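Local coordinates for protein BB1 (Synthetic construct, PDB 6D0T) that is a computationally designed beta-barrel, made in work toward barrels that activate the fluorescence of a bound dye, with no established function of its own, at residues Y7-W12 and V84-V90. Numbering follows the deposited sequence.
Sequences YFPGTW and VRSPDSV
Aromatic side chains pack here across one end of a closed, eight-stranded antiparallel barrel: residues 7-12, leading from helix 4-7 into the first strand, face residues 84-90, the turn and adjoining strand ends that link strand 77-86 to strand 89-96. The backbones do not pair; the CA atoms of Tyr7 and Pro87 stand 7.9 Å apart, those of Trp12 and Asp88 8.7 Å, so side chains bridge the gap. Tyr7 (chi1 t) reaches across, and its OH donates a 2.8 Å hydrogen bond to Ser86 O. Tyrosine suits this place because its hydroxyl satisfies that turn carbonyl while its apolar ring packs on the valines, CZ 3.6 Å from Val84 CG1 and CE1 3.8 Å from Val90 CG2. The wholly apolar ring of Phe8 (chi1 m) suits its buried place, CZ 4.0 Å from Val84 CG2. Val90, also buried, turns a compact branched side chain toward the aromatics; Trp12 CZ3 (chi1 m, chi2 72°) lies 3.9 Å from Val90 CG2. Gly10, at phi/psi 139/-175, takes a conformation in which a CB would collide with the preceding carbonyl. Ser86 to Ser89 form a type I beta turn; the Pro87 ring holds phi near -63°, as the turn's second position requires, and Ser86 OG donates a 2.8 Å hydrogen bond to Asp88 OD1. Gly10-Thr11-Trp12, the 2.9 Å hydrogen bond from Trp12 NE1 to Phe8 O and Arg108 are consistent with the tryptophan corner of lipocalin-like barrels. Arg108, on strand 101-108, packs against Trp12, makes a cation-pi contact with Tyr7 and hydrogen-bonds Tyr7 O and Pro87 O, while Trp12 pairs by its backbone with Val28 of strand 23-32.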
loop_
_atom_site.group_PDB
_atom_site.type_symbol
_atom_site.label_atom_id
_atom_site.label_comp_id
_atom_site.label_asym_id
_atom_site.label_seq_id
_atom_site.Cartn_x
_atom_site.Cartn_y
_atom_site.Cartn_z
ATOM N N TYR A 7 -9.897 -2.549 10.586
ATOM C CA TYR A 7 -9.135 -1.324 10.478
ATOM C C TYR A 7 -8.873 -0.898 9.029
ATOM O O TYR A 7 -9.061 0.277 8.694
ATOM C CB TYR A 7 -7.801 -1.479 11.228
ATOM C CG TYR A 7 -6.912 -0.265 11.075
ATOM C CD1 TYR A 7 -6.000 -0.197 10.055
ATOM C CD2 TYR A 7 -7.013 0.817 11.934
ATOM C CE1 TYR A 7 -5.238 0.904 9.856
ATOM C CE2 TYR A 7 -6.252 1.925 11.768
ATOM C CZ TYR A 7 -5.335 1.977 10.721
ATOM O OH TYR A 7 -4.554 3.089 10.509
ATOM N N PHE A 8 -8.459 -1.820 8.172
ATOM C CA PHE A 8 -7.922 -1.379 6.885
ATOM C C PHE A 8 -8.988 -1.003 5.866
ATOM O O PHE A 8 -8.721 -0.117 5.044
ATOM C CB PHE A 8 -6.987 -2.436 6.279
ATOM C CG PHE A 8 -5.669 -2.547 6.992
ATOM C CD1 PHE A 8 -4.754 -1.542 6.928
ATOM C CD2 PHE A 8 -5.383 -3.667 7.795
ATOM C CE1 PHE A 8 -3.548 -1.634 7.634
ATOM C CE2 PHE A 8 -4.192 -3.762 8.469
ATOM C CZ PHE A 8 -3.285 -2.743 8.407
ATOM N N PRO A 9 -10.184 -1.588 5.876
ATOM C CA PRO A 9 -11.159 -1.249 4.830
ATOM C C PRO A 9 -11.487 0.223 4.792
ATOM O O PRO A 9 -11.608 0.900 5.821
ATOM C CB PRO A 9 -12.380 -2.112 5.179
ATOM C CG PRO A 9 -11.753 -3.320 5.835
ATOM C CD PRO A 9 -10.654 -2.716 6.701
ATOM N N GLY A 10 -11.633 0.722 3.570
ATOM C CA GLY A 10 -11.847 2.136 3.374
ATOM C C GLY A 10 -11.077 2.687 2.192
ATOM O O GLY A 10 -10.459 1.943 1.417
ATOM N N THR A 11 -11.167 4.000 2.040
ATOM C CA THR A 11 -10.465 4.736 0.991
ATOM C C THR A 11 -9.288 5.486 1.594
ATOM O O THR A 11 -9.429 6.150 2.616
ATOM C CB THR A 11 -11.410 5.712 0.313
ATOM O OG1 THR A 11 -12.506 4.980 -0.222
ATOM C CG2 THR A 11 -10.710 6.455 -0.824
ATOM N N TRP A 12 -8.124 5.374 0.948
ATOM C CA TRP A 12 -6.895 5.954 1.442
ATOM C C TRP A 12 -6.179 6.651 0.298
ATOM O O TRP A 12 -6.232 6.196 -0.844
ATOM C CB TRP A 12 -5.941 4.915 2.000
ATOM C CG TRP A 12 -6.501 4.014 3.093
ATOM C CD1 TRP A 12 -7.427 2.998 2.944
ATOM C CD2 TRP A 12 -6.113 4.003 4.463
ATOM N NE1 TRP A 12 -7.643 2.386 4.147
ATOM C CE2 TRP A 12 -6.846 2.992 5.099
ATOM C CE3 TRP A 12 -5.226 4.767 5.224
ATOM C CZ2 TRP A 12 -6.707 2.711 6.447
ATOM C CZ3 TRP A 12 -5.088 4.483 6.569
ATOM C CH2 TRP A 12 -5.822 3.466 7.169
ATOM N N VAL A 84 1.008 0.483 11.352
ATOM C CA VAL A 84 -0.053 1.408 11.725
ATOM C C VAL A 84 0.449 2.393 12.769
ATOM O O VAL A 84 1.086 2.005 13.749
ATOM C CB VAL A 84 -1.258 0.623 12.265
ATOM C CG1 VAL A 84 -2.389 1.591 12.728
ATOM C CG2 VAL A 84 -1.785 -0.313 11.210
ATOM N N ARG A 85 0.150 3.680 12.567
ATOM C CA ARG A 85 0.576 4.744 13.476
ATOM C C ARG A 85 -0.556 5.451 14.193
ATOM O O ARG A 85 -0.303 6.099 15.221
ATOM C CB ARG A 85 1.365 5.826 12.722
ATOM C CG ARG A 85 2.538 5.365 11.889
ATOM C CD ARG A 85 3.627 4.774 12.717
ATOM N NE ARG A 85 3.959 5.607 13.869
ATOM C CZ ARG A 85 4.955 5.356 14.714
ATOM N NH1 ARG A 85 5.769 4.322 14.510
ATOM N NH2 ARG A 85 5.116 6.129 15.781
ATOM N N SER A 86 -1.775 5.412 13.652
ATOM C CA SER A 86 -2.910 6.125 14.229
ATOM C C SER A 86 -4.152 5.586 13.559
ATOM O O SER A 86 -4.034 4.758 12.642
ATOM C CB SER A 86 -2.820 7.626 13.975
ATOM O OG SER A 86 -3.163 7.858 12.620
ATOM N N PRO A 87 -5.348 6.056 13.927
ATOM C CA PRO A 87 -6.556 5.557 13.253
ATOM C C PRO A 87 -6.595 5.893 11.780
ATOM O O PRO A 87 -7.289 5.185 11.031
ATOM C CB PRO A 87 -7.701 6.221 14.026
ATOM C CG PRO A 87 -7.101 6.453 15.410
ATOM C CD PRO A 87 -5.679 6.820 15.128
ATOM N N ASP A 88 -5.847 6.906 11.334
ATOM C CA ASP A 88 -5.916 7.325 9.938
ATOM C C ASP A 88 -4.584 7.285 9.192
ATOM O O ASP A 88 -4.528 7.789 8.067
ATOM C CB ASP A 88 -6.528 8.731 9.816
ATOM C CG ASP A 88 -5.650 9.850 10.411
ATOM O OD1 ASP A 88 -4.533 9.598 10.928
ATOM O OD2 ASP A 88 -6.101 11.030 10.315
ATOM N N SER A 89 -3.527 6.664 9.736
ATOM C CA SER A 89 -2.206 6.761 9.115
ATOM C C SER A 89 -1.449 5.457 9.265
ATOM O O SER A 89 -1.373 4.907 10.368
ATOM C CB SER A 89 -1.380 7.901 9.733
ATOM O OG SER A 89 -0.050 7.859 9.276
ATOM N N VAL A 90 -0.911 4.963 8.139
ATOM C CA VAL A 90 -0.132 3.733 8.089
ATOM C C VAL A 90 1.170 4.017 7.347
ATOM O O VAL A 90 1.142 4.554 6.233
ATOM C CB VAL A 90 -0.907 2.597 7.380
ATOM C CG1 VAL A 90 -0.060 1.309 7.379
ATOM C CG2 VAL A 90 -2.228 2.348 8.047
#